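Beta-fructofuranosidase (Arthrobacter, PDB 3WPU) is a beta-fructofuranosidase of the levansucrase/invertase family, a group of enzymes built on a five-bladed beta-propeller fold. Local coordinates at residues Q71-D76 and A101-G106; Q150-Q155 and D197-L202; H159-S164 and V182-N187; T231-G236 and I305-L310. All coordinates share one frame; numbering follows the deposited sequence.

Interaction 1 (Q71-D76 and A101-G106); sequences QVWVWD and ADRNLG
Trp73 and Arg103 bury the most surface here, and Ala101 comes next. The guanidinium of Arg103 lies flat over one face of the indole, with the two planes 11° apart. This is a cation-pi stack: CZ of Arg103 sits 3.9 Å from the centroid of the six-membered ring of Trp73. CD of Arg103 makes a CH-pi contact with the same ring face. CG of Arg103 is anti to the backbone N (chi1 -163°), and the bend at chi2 (81°) brings CD over the indole. NH1 of Arg103 gives a hydrogen bond of 2.9 Å to Val72 O. The oxygen lies in the guanidinium plane, but the nitrogen stands above the carbonyl plane. Val72 O thus holds the guanidinium at its edge while the indole covers a face. NH1 also forms a salt bridge with Asp66. The indole is fixed in turn by its own N-H. NE1 of Trp73 donates to Leu105 O at 2.8 Å, in the type I turn Asp102-Leu105. Trp73 and Ala101 form an antiparallel hydrogen-bonded pair, with Trp73 N to Ala101 O at 2.9 Å. CB of Ala101 touches CZ3 of Trp75 at 3.7 Å. The contact joins the start of strand 72-81 to the end of strand 93-102. Strand 159-169 runs parallel to strand 72-81, and Val72 packs on Tyr138 of strand 137-141.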
# COMPACT_ATOMS: atom_id res chain seq x y z
N GLN A 71 -14.70 13.61 11.17
CA GLN A 71 -15.13 14.49 10.08
C GLN A 71 -15.35 13.71 8.78
O GLN A 71 -16.27 14.03 8.03
CB GLN A 71 -14.09 15.58 9.79
CG GLN A 71 -13.92 16.66 10.83
CD GLN A 71 -12.74 17.54 10.47
OE1 GLN A 71 -12.86 18.39 9.59
NE2 GLN A 71 -11.58 17.27 11.08
N VAL A 72 -14.47 12.74 8.52
CA VAL A 72 -14.53 11.89 7.34
C VAL A 72 -14.22 10.43 7.70
O VAL A 72 -13.72 10.15 8.80
CB VAL A 72 -13.49 12.33 6.25
CG1 VAL A 72 -13.96 13.58 5.52
CG2 VAL A 72 -12.10 12.50 6.84
N TRP A 73 -14.53 9.52 6.78
CA TRP A 73 -14.00 8.16 6.83
C TRP A 73 -12.67 8.21 6.12
O TRP A 73 -12.58 8.81 5.06
CB TRP A 73 -14.87 7.16 6.08
CG TRP A 73 -16.28 6.92 6.60
CD1 TRP A 73 -17.43 7.20 5.95
CD2 TRP A 73 -16.65 6.29 7.83
NE1 TRP A 73 -18.52 6.79 6.71
CE2 TRP A 73 -18.06 6.22 7.86
CE3 TRP A 73 -15.93 5.74 8.90
CZ2 TRP A 73 -18.75 5.65 8.93
CZ3 TRP A 73 -16.62 5.21 9.97
CH2 TRP A 73 -18.01 5.15 9.96
N VAL A 74 -11.67 7.57 6.70
CA VAL A 74 -10.32 7.56 6.12
C VAL A 74 -9.91 6.13 5.91
O VAL A 74 -10.09 5.31 6.80
CB VAL A 74 -9.32 8.19 7.12
CG1 VAL A 74 -7.91 8.16 6.53
CG2 VAL A 74 -9.71 9.62 7.48
N TRP A 75 -9.26 5.80 4.78
CA TRP A 75 -8.67 4.47 4.66
C TRP A 75 -7.30 4.55 4.02
O TRP A 75 -6.40 5.12 4.67
CB TRP A 75 -9.62 3.40 4.08
CG TRP A 75 -10.24 3.52 2.65
CD1 TRP A 75 -10.08 2.60 1.64
CD2 TRP A 75 -11.16 4.51 2.13
NE1 TRP A 75 -10.79 2.95 0.55
CE2 TRP A 75 -11.46 4.12 0.80
CE3 TRP A 75 -11.76 5.67 2.65
CZ2 TRP A 75 -12.31 4.87 -0.02
CZ3 TRP A 75 -12.60 6.41 1.83
CH2 TRP A 75 -12.88 6.00 0.51
N ASP A 76 -7.10 4.01 2.83
CA ASP A 76 -5.73 3.93 2.29
C ASP A 76 -5.00 5.27 2.42
O ASP A 76 -5.52 6.29 1.98
CB ASP A 76 -5.67 3.57 0.82
CG ASP A 76 -6.44 2.33 0.45
OD1 ASP A 76 -7.13 1.71 1.26
OD2 ASP A 76 -6.34 1.98 -0.74
N ALA A 101 -13.98 9.69 2.52
CA ALA A 101 -15.35 9.64 2.08
C ALA A 101 -16.14 10.35 3.15
O ALA A 101 -15.74 10.32 4.31
CB ALA A 101 -15.86 8.22 1.92
N ASP A 102 -17.23 10.99 2.75
CA ASP A 102 -18.05 11.73 3.70
C ASP A 102 -18.62 10.81 4.78
O ASP A 102 -19.06 9.70 4.49
CB ASP A 102 -19.14 12.50 3.00
CG ASP A 102 -18.57 13.56 2.07
OD1 ASP A 102 -18.96 13.58 0.88
OD2 ASP A 102 -17.73 14.34 2.56
N ARG A 103 -18.59 11.31 6.01
CA ARG A 103 -18.88 10.50 7.19
C ARG A 103 -20.35 10.07 7.23
O ARG A 103 -20.68 9.04 7.80
CB ARG A 103 -18.48 11.24 8.47
CG ARG A 103 -18.38 10.33 9.69
CD ARG A 103 -17.07 9.59 9.74
NE ARG A 103 -17.05 8.68 10.88
CZ ARG A 103 -15.95 8.21 11.48
NH1 ARG A 103 -14.71 8.55 11.07
NH2 ARG A 103 -16.08 7.40 12.51
N ASN A 104 -21.21 10.83 6.56
CA ASN A 104 -22.63 10.43 6.47
C ASN A 104 -22.83 9.11 5.72
O ASN A 104 -23.83 8.42 5.91
CB ASN A 104 -23.44 11.51 5.77
CG ASN A 104 -24.10 12.50 6.73
OD1 ASN A 104 -23.75 12.60 7.93
ND2 ASN A 104 -25.01 13.27 6.18
N LEU A 105 -21.90 8.75 4.83
CA LEU A 105 -22.03 7.51 4.08
C LEU A 105 -21.87 6.27 4.96
O LEU A 105 -21.14 6.29 5.96
CB LEU A 105 -20.95 7.44 2.97
CG LEU A 105 -21.05 8.54 1.93
CD1 LEU A 105 -19.78 8.62 1.07
CD2 LEU A 105 -22.26 8.39 1.06
N GLY A 106 -22.57 5.19 4.61
CA GLY A 106 -22.20 3.87 5.12
C GLY A 106 -20.77 3.57 4.71
O GLY A 106 -20.39 3.83 3.56

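Interaction 2 (Q150-Q155 and D197-L202)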
# COMPACT_ATOMS: atom_id res chain seq x y z
N GLN A 150 -11.28 15.14 -16.05
CA GLN A 150 -10.77 15.65 -17.32
C GLN A 150 -10.27 14.63 -18.34
O GLN A 150 -10.33 14.89 -19.55
CB GLN A 150 -9.71 16.71 -17.11
CG GLN A 150 -8.52 16.37 -16.29
CD GLN A 150 -7.72 17.63 -16.00
OE1 GLN A 150 -6.67 17.83 -16.56
NE2 GLN A 150 -8.27 18.50 -15.21
N ILE A 151 -9.76 13.50 -17.88
CA ILE A 151 -9.11 12.54 -18.78
C ILE A 151 -10.05 11.60 -19.52
O ILE A 151 -9.63 10.90 -20.45
CB ILE A 151 -8.04 11.69 -18.03
CG1 ILE A 151 -8.68 10.78 -16.97
CG2 ILE A 151 -6.96 12.60 -17.45
CD1 ILE A 151 -7.70 9.87 -16.26
N PHE A 152 -11.30 11.52 -19.07
CA PHE A 152 -12.25 10.55 -19.62
C PHE A 152 -12.95 11.04 -20.87
O PHE A 152 -13.63 12.06 -20.85
CB PHE A 152 -13.27 10.15 -18.55
CG PHE A 152 -12.62 9.44 -17.40
CD1 PHE A 152 -12.18 8.12 -17.54
CD2 PHE A 152 -12.39 10.10 -16.20
CE1 PHE A 152 -11.54 7.49 -16.48
CE2 PHE A 152 -11.77 9.46 -15.15
CZ PHE A 152 -11.34 8.15 -15.30
N GLU A 153 -12.73 10.31 -21.96
CA GLU A 153 -13.39 10.61 -23.23
C GLU A 153 -14.91 10.57 -23.04
O GLU A 153 -15.62 11.49 -23.45
CB GLU A 153 -12.93 9.61 -24.29
CG GLU A 153 -11.45 9.73 -24.72
CD GLU A 153 -10.44 8.89 -23.90
OE1 GLU A 153 -10.70 8.54 -22.75
OE2 GLU A 153 -9.32 8.58 -24.42
N ASP A 154 -15.39 9.52 -22.38
CA ASP A 154 -16.81 9.33 -22.07
C ASP A 154 -17.18 10.01 -20.76
O ASP A 154 -16.90 9.52 -19.66
CB ASP A 154 -17.14 7.84 -22.04
CG ASP A 154 -18.62 7.55 -21.84
OD1 ASP A 154 -19.40 8.47 -21.55
OD2 ASP A 154 -18.99 6.37 -21.97
N GLN A 155 -17.81 11.17 -20.88
CA GLN A 155 -18.18 12.00 -19.74
C GLN A 155 -19.51 11.66 -19.10
O GLN A 155 -19.95 12.39 -18.23
CB GLN A 155 -18.17 13.46 -20.14
CG GLN A 155 -16.79 13.97 -20.47
CD GLN A 155 -15.97 14.26 -19.21
OE1 GLN A 155 -14.85 13.75 -19.03
NE2 GLN A 155 -16.54 15.05 -18.34
N ASP A 197 -13.80 2.11 -15.47
CA ASP A 197 -12.63 2.62 -16.20
C ASP A 197 -11.66 3.23 -15.21
O ASP A 197 -11.71 4.43 -14.96
CB ASP A 197 -13.08 3.62 -17.24
CG ASP A 197 -11.97 4.02 -18.21
OD1 ASP A 197 -10.79 3.73 -17.98
OD2 ASP A 197 -12.32 4.68 -19.20
N PRO A 198 -10.79 2.39 -14.62
CA PRO A 198 -9.74 2.84 -13.72
C PRO A 198 -8.47 3.12 -14.50
O PRO A 198 -8.01 2.25 -15.25
CB PRO A 198 -9.53 1.65 -12.81
CG PRO A 198 -9.87 0.45 -13.64
CD PRO A 198 -10.83 0.92 -14.72
N ARG A 199 -7.86 4.27 -14.26
CA ARG A 199 -6.62 4.65 -14.95
C ARG A 199 -5.58 5.12 -13.98
O ARG A 199 -5.91 5.75 -12.96
CB ARG A 199 -6.89 5.72 -15.98
CG ARG A 199 -7.97 5.32 -16.97
CD ARG A 199 -8.09 6.29 -18.13
NE ARG A 199 -9.22 5.97 -18.98
CZ ARG A 199 -9.58 6.70 -20.04
NH1 ARG A 199 -8.84 7.73 -20.43
NH2 ARG A 199 -10.66 6.38 -20.72
N ILE A 200 -4.31 4.88 -14.30
CA ILE A 200 -3.23 5.39 -13.48
C ILE A 200 -2.91 6.77 -14.03
O ILE A 200 -2.70 6.96 -15.23
CB ILE A 200 -2.01 4.43 -13.50
CG1 ILE A 200 -2.37 3.17 -12.72
CG2 ILE A 200 -0.79 5.12 -12.91
CD1 ILE A 200 -1.38 2.04 -12.81
N ALA A 201 -2.92 7.75 -13.13
CA ALA A 201 -2.88 9.16 -13.47
C ALA A 201 -1.90 9.90 -12.59
O ALA A 201 -1.49 9.41 -11.53
CB ALA A 201 -4.26 9.77 -13.34
N LEU A 202 -1.56 11.12 -13.02
CA LEU A 202 -0.64 12.00 -12.31
C LEU A 202 -1.24 13.39 -12.24
O LEU A 202 -1.80 13.86 -13.23
CB LEU A 202 0.68 12.12 -13.07
CG LEU A 202 1.66 13.23 -12.68
CD1 LEU A 202 2.20 13.03 -11.28
CD2 LEU A 202 2.84 13.29 -13.68
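Phe152 and Asp197 touch although their backbones stay well apart, with CA atoms 8.6 Å from each other. Residues 150-155 form an irregular loop, and residues 197-202 are a strand. Arg199 bridges most of the gap. Its chain is extended from CG to NE and reaches the loop. NH1 and NH2 of Arg199 both hold OE1 of Glu153, end-on, at 3.1 Å and 3.0 Å. OE1 is met on its syn side and lies in the guanidinium plane. Asp197 takes the side-on pair: NE of Arg199 bonds OD1 at 2.9 Å, and NH2 bonds OD2 at 2.8 Å. The three residues form a salt-bridge network that fixes the rotation of the guanidinium. The arginine probably also eases the repulsion between the two carboxylates. Rim atoms CD1 and CE1 of Phe152 lie over one face of the guanidinium, the planes 61° apart. CE1 of Phe152 also packs on Asp197 O at 3.4 Å. Ile151 CD1 lies against CD of Arg199. NH1 of Arg199 has a further salt bridge, to Asp224 of strand 213-226. Strand 197-210 lies between strands 174-184 and 213-226, and the loop packs on both, Phe152 on Ala183 and Ile151 on Val222.

Interaction 3 (H159-S164 and V182-N187)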
# COMPACT_ATOMS: atom_id res chain seq x y z
N HIS A 159 -20.43 7.89 -11.50
CA HIS A 159 -19.57 8.06 -10.32
C HIS A 159 -18.18 8.33 -10.84
O HIS A 159 -17.84 7.90 -11.93
CB HIS A 159 -19.53 6.81 -9.45
CG HIS A 159 -20.87 6.38 -8.96
ND1 HIS A 159 -21.81 5.76 -9.78
CD2 HIS A 159 -21.43 6.45 -7.73
CE1 HIS A 159 -22.90 5.51 -9.07
NE2 HIS A 159 -22.69 5.91 -7.83
N GLN A 160 -17.38 9.05 -10.06
CA GLN A 160 -16.04 9.38 -10.51
C GLN A 160 -15.23 9.56 -9.23
O GLN A 160 -15.50 10.45 -8.43
CB GLN A 160 -16.07 10.61 -11.40
CG GLN A 160 -14.95 10.70 -12.45
CD GLN A 160 -13.61 11.12 -11.89
OE1 GLN A 160 -13.37 12.30 -11.67
NE2 GLN A 160 -12.72 10.15 -11.67
N THR A 161 -14.25 8.69 -9.03
CA THR A 161 -13.50 8.63 -7.78
C THR A 161 -12.03 8.76 -8.00
O THR A 161 -11.54 8.59 -9.11
CB THR A 161 -13.70 7.31 -7.05
OG1 THR A 161 -13.21 6.21 -7.83
CG2 THR A 161 -15.13 7.08 -6.77
N GLN A 162 -11.35 9.05 -6.90
CA GLN A 162 -9.91 8.96 -6.80
C GLN A 162 -9.61 7.82 -5.84
O GLN A 162 -10.12 7.77 -4.72
CB GLN A 162 -9.27 10.25 -6.32
CG GLN A 162 -9.56 11.45 -7.21
CD GLN A 162 -10.36 12.53 -6.51
OE1 GLN A 162 -10.18 12.76 -5.34
NE2 GLN A 162 -11.20 13.22 -7.27
N TRP A 163 -8.84 6.86 -6.34
CA TRP A 163 -8.38 5.71 -5.56
C TRP A 163 -6.85 5.82 -5.32
O TRP A 163 -6.25 6.82 -5.74
CB TRP A 163 -8.84 4.44 -6.28
CG TRP A 163 -10.30 4.06 -6.07
CD1 TRP A 163 -11.25 4.73 -5.35
CD2 TRP A 163 -10.94 2.91 -6.61
NE1 TRP A 163 -12.45 4.04 -5.39
CE2 TRP A 163 -12.28 2.92 -6.16
CE3 TRP A 163 -10.50 1.85 -7.40
CZ2 TRP A 163 -13.20 1.91 -6.52
CZ3 TRP A 163 -11.41 0.83 -7.74
CH2 TRP A 163 -12.74 0.87 -7.29
N SER A 164 -6.24 4.80 -4.70
CA SER A 164 -4.92 4.89 -4.06
C SER A 164 -3.79 5.09 -5.05
O SER A 164 -3.91 4.75 -6.21
CB SER A 164 -4.61 3.62 -3.24
OG SER A 164 -3.53 3.83 -2.34
N VAL A 182 -10.82 6.98 -11.52
CA VAL A 182 -11.78 5.96 -11.90
C VAL A 182 -13.14 6.53 -12.29
O VAL A 182 -13.70 7.41 -11.60
CB VAL A 182 -12.00 4.92 -10.77
CG1 VAL A 182 -12.74 3.69 -11.28
CG2 VAL A 182 -10.67 4.49 -10.17
N ALA A 183 -13.69 6.04 -13.39
CA ALA A 183 -15.04 6.41 -13.83
C ALA A 183 -15.92 5.17 -13.88
O ALA A 183 -15.52 4.11 -14.35
CB ALA A 183 -15.01 7.08 -15.20
N PHE A 184 -17.14 5.31 -13.34
CA PHE A 184 -18.12 4.25 -13.33
C PHE A 184 -19.31 4.67 -14.17
O PHE A 184 -19.64 5.86 -14.21
CB PHE A 184 -18.64 3.96 -11.93
CG PHE A 184 -17.58 3.56 -10.93
CD1 PHE A 184 -17.43 2.24 -10.54
CD2 PHE A 184 -16.73 4.52 -10.36
CE1 PHE A 184 -16.47 1.88 -9.61
CE2 PHE A 184 -15.79 4.17 -9.40
CZ PHE A 184 -15.64 2.84 -9.05
N TYR A 185 -19.95 3.68 -14.78
CA TYR A 185 -21.08 3.92 -15.70
C TYR A 185 -22.22 3.00 -15.32
O TYR A 185 -22.35 1.91 -15.86
CB TYR A 185 -20.63 3.73 -17.14
CG TYR A 185 -19.49 4.64 -17.51
CD1 TYR A 185 -19.72 5.87 -18.15
CD2 TYR A 185 -18.18 4.31 -17.19
CE1 TYR A 185 -18.67 6.72 -18.48
CE2 TYR A 185 -17.13 5.16 -17.52
CZ TYR A 185 -17.38 6.37 -18.13
OH TYR A 185 -16.33 7.20 -18.47
N ARG A 186 -23.01 3.44 -14.35
CA ARG A 186 -24.01 2.59 -13.70
C ARG A 186 -25.42 3.12 -13.90
O ARG A 186 -25.64 4.33 -13.93
CB ARG A 186 -23.70 2.45 -12.21
CG ARG A 186 -22.56 1.46 -11.93
CD ARG A 186 -21.64 1.88 -10.80
NE ARG A 186 -22.06 1.44 -9.47
CZ ARG A 186 -21.35 0.66 -8.64
NH1 ARG A 186 -20.18 0.13 -8.96
NH2 ARG A 186 -21.86 0.38 -7.46
N ASN A 187 -26.36 2.19 -14.06
CA ASN A 187 -27.78 2.52 -14.06
C ASN A 187 -28.22 2.82 -12.65
O ASN A 187 -27.52 2.49 -11.69
CB ASN A 187 -28.62 1.35 -14.61
CG ASN A 187 -28.31 1.04 -16.06
OD1 ASN A 187 -27.86 -0.06 -16.39
ND2 ASN A 187 -28.54 2.00 -16.93
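Val182 pairs with Thr161 in an antiparallel hydrogen-bonded pair. Val182 N reaches Thr161 O at 3.0 Å, and Val182 O takes Thr161 N at 2.9 Å. Val182 O has a second donor, NE2 of Gln160, at 2.9 Å. The amide nitrogen stands well above the carbonyl plane, 57° out of it. CG of Gln160 is anti to its backbone N (chi1 -152°), beside that oxygen. Its NE2 also bonds Asp181, and its OE1 bonds Thr148. The Val182 side chain lies beside that of Thr161, with CB 3.4 Å from OG1. CG2 of Val182 packs against CE3 of Trp163. Ala183 follows, opposite Gln160 in a non-hydrogen-bonded pair. Phe184 then pairs with His159, its N-H giving a nearly straight bond of 3.0 Å to His159 O. The return bond from His159 N is weak. The Phe184 ring turns its edge to the face of Trp163 in an offset edge-to-face pair, planes 69° apart. CZ of Phe184 meets CZ2 of Trp163 at 3.6 Å. OG1 of Thr161 lies at the edge of the Phe184 ring. NE1 of Trp163 bonds His111 O. Arg186 crosses His159 at about a right angle, its CD 4.0 Å from ND1. The two segments are the open end of the beta hairpin of strands 159-169 and 174-184, as found within a propeller blade.

Interaction 4 (T231-G236 and I305-L310); sequences TYYQTG and IGNVGL
The side chains of Tyr233 and Asn307 cross at about a right angle. The ring and amide planes are 69° apart. CG of Tyr233 is anti to its carbonyl carbon (chi1 -51°), which turns it toward strand 305-313. The amide comes to the CD1 side of the ring, where OD1 of Asn307 lies in the ring plane at the edge, 3.7 Å from CD1 of Tyr233. ND2 of Asn307 sits obliquely, 3.6 Å from CD1 of Tyr233, and also makes a weak hydrogen bond to Tyr232 O. CE1 of Tyr233 is 3.3 Å from Gly309 CA, a tight approach onto a residue with no side chain. The segment 305-310 belongs to strand 305-313, between antiparallel strands 260-266 and 321-331, a setting consistent with one blade of the propeller. The loop 231-236 packs against this sheet through Tyr233. Leu310 N donates to OH of Tyr233 at 3.2 Å, and the same OH bonds Leu324 O on strand 321-331. Phe263 meets the ring edge-to-face. Gln234 and Ile305 also cross at about a right angle. CD1 of Ile305 touches NE2 of Gln234 at 3.7 Å, while that NE2 bonds Met269 O and OE1 bonds Asn239.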
# COMPACT_ATOMS: atom_id res chain seq x y z
N THR A 231 -2.76 -7.48 -23.01
CA THR A 231 -1.71 -8.48 -23.23
C THR A 231 -1.01 -8.84 -21.93
O THR A 231 -0.78 -10.02 -21.66
CB THR A 231 -0.70 -7.99 -24.28
OG1 THR A 231 -1.38 -7.79 -25.51
CG2 THR A 231 0.40 -9.00 -24.50
N TYR A 232 -0.68 -7.84 -21.11
CA TYR A 232 -0.09 -8.05 -19.80
C TYR A 232 -1.12 -7.90 -18.67
O TYR A 232 -1.10 -8.66 -17.72
CB TYR A 232 1.04 -7.06 -19.55
CG TYR A 232 2.20 -7.16 -20.52
CD1 TYR A 232 2.74 -8.38 -20.87
CD2 TYR A 232 2.78 -6.03 -21.01
CE1 TYR A 232 3.82 -8.47 -21.72
CE2 TYR A 232 3.86 -6.11 -21.87
CZ TYR A 232 4.36 -7.34 -22.22
OH TYR A 232 5.47 -7.44 -23.09
N TYR A 233 -1.97 -6.89 -18.79
CA TYR A 233 -2.93 -6.55 -17.71
C TYR A 233 -4.33 -6.64 -18.26
O TYR A 233 -4.64 -6.10 -19.34
CB TYR A 233 -2.57 -5.18 -17.09
CG TYR A 233 -1.14 -5.18 -16.71
CD1 TYR A 233 -0.68 -5.99 -15.68
CD2 TYR A 233 -0.19 -4.51 -17.49
CE1 TYR A 233 0.65 -6.07 -15.36
CE2 TYR A 233 1.14 -4.59 -17.19
CZ TYR A 233 1.58 -5.38 -16.15
OH TYR A 233 2.92 -5.52 -15.88
N GLN A 234 -5.16 -7.39 -17.53
CA GLN A 234 -6.53 -7.68 -17.93
C GLN A 234 -7.38 -6.41 -18.10
O GLN A 234 -7.25 -5.46 -17.34
CB GLN A 234 -7.17 -8.56 -16.87
CG GLN A 234 -8.44 -9.24 -17.32
CD GLN A 234 -9.12 -10.01 -16.20
OE1 GLN A 234 -9.36 -9.46 -15.14
NE2 GLN A 234 -9.41 -11.31 -16.45
N THR A 235 -8.24 -6.41 -19.12
CA THR A 235 -9.10 -5.27 -19.41
C THR A 235 -10.55 -5.54 -19.02
O THR A 235 -10.92 -6.67 -18.71
CB THR A 235 -9.14 -4.96 -20.91
OG1 THR A 235 -9.74 -6.08 -21.57
CG2 THR A 235 -7.74 -4.69 -21.46
N GLY A 236 -11.38 -4.50 -19.10
CA GLY A 236 -12.82 -4.63 -18.82
C GLY A 236 -13.54 -5.54 -19.82
O GLY A 236 -14.52 -6.20 -19.49
N ILE A 305 -7.07 -14.50 -10.57
CA ILE A 305 -5.86 -14.38 -11.40
C ILE A 305 -5.25 -12.97 -11.26
O ILE A 305 -5.00 -12.24 -12.24
CB ILE A 305 -6.13 -14.75 -12.87
CG1 ILE A 305 -7.30 -13.93 -13.45
CG2 ILE A 305 -6.41 -16.23 -13.01
CD1 ILE A 305 -7.50 -14.07 -14.94
N GLY A 306 -4.99 -12.60 -10.01
CA GLY A 306 -4.35 -11.35 -9.71
C GLY A 306 -2.91 -11.33 -10.17
O GLY A 306 -2.26 -12.37 -10.24
N ASN A 307 -2.44 -10.14 -10.47
CA ASN A 307 -1.02 -9.93 -10.71
C ASN A 307 -0.50 -8.59 -10.20
O ASN A 307 -1.26 -7.70 -9.79
CB ASN A 307 -0.59 -10.21 -12.18
CG ASN A 307 -1.05 -9.16 -13.19
OD1 ASN A 307 -1.62 -8.14 -12.84
ND2 ASN A 307 -0.78 -9.42 -14.47
N VAL A 308 0.82 -8.45 -10.24
CA VAL A 308 1.48 -7.21 -9.92
C VAL A 308 2.23 -6.81 -11.16
O VAL A 308 3.08 -7.55 -11.66
CB VAL A 308 2.46 -7.31 -8.71
CG1 VAL A 308 3.20 -6.01 -8.54
CG2 VAL A 308 1.67 -7.65 -7.44
N GLY A 309 1.90 -5.62 -11.64
CA GLY A 309 2.52 -5.04 -12.83
C GLY A 309 3.71 -4.17 -12.57
O GLY A 309 3.97 -3.72 -11.45
N LEU A 310 4.49 -3.95 -13.64
CA LEU A 310 5.65 -3.07 -13.64
C LEU A 310 5.52 -2.15 -14.86
O LEU A 310 5.04 -2.57 -15.93
CB LEU A 310 6.94 -3.88 -13.75
CG LEU A 310 8.24 -3.10 -13.55
CD1 LEU A 310 8.42 -2.56 -12.14
CD2 LEU A 310 9.44 -3.96 -13.94

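Overall arrangement
From the N terminus, interaction 1 comes first and closes a loop of 24 residues, mostly strand. It ends before the others begin. Interaction 2 opens next, at the loop 150-155, and closes on strand 197-210. Interaction 3, between 159-164 and 182-187, falls wholly within that span. The two touch: Asp154 O meets Tyr185 OH, and Asp197 N meets Ala183 O. Interaction 4 follows in series and spans 68 residues. No two contacts cross. Interactions 1 and 3 pair strands of one large sheet, where Asp76 packs on Ser164, and interaction 2 packs a loop on it. Interaction 4 ties a loop to another sheet, about 18 Å from interaction 2 between centres.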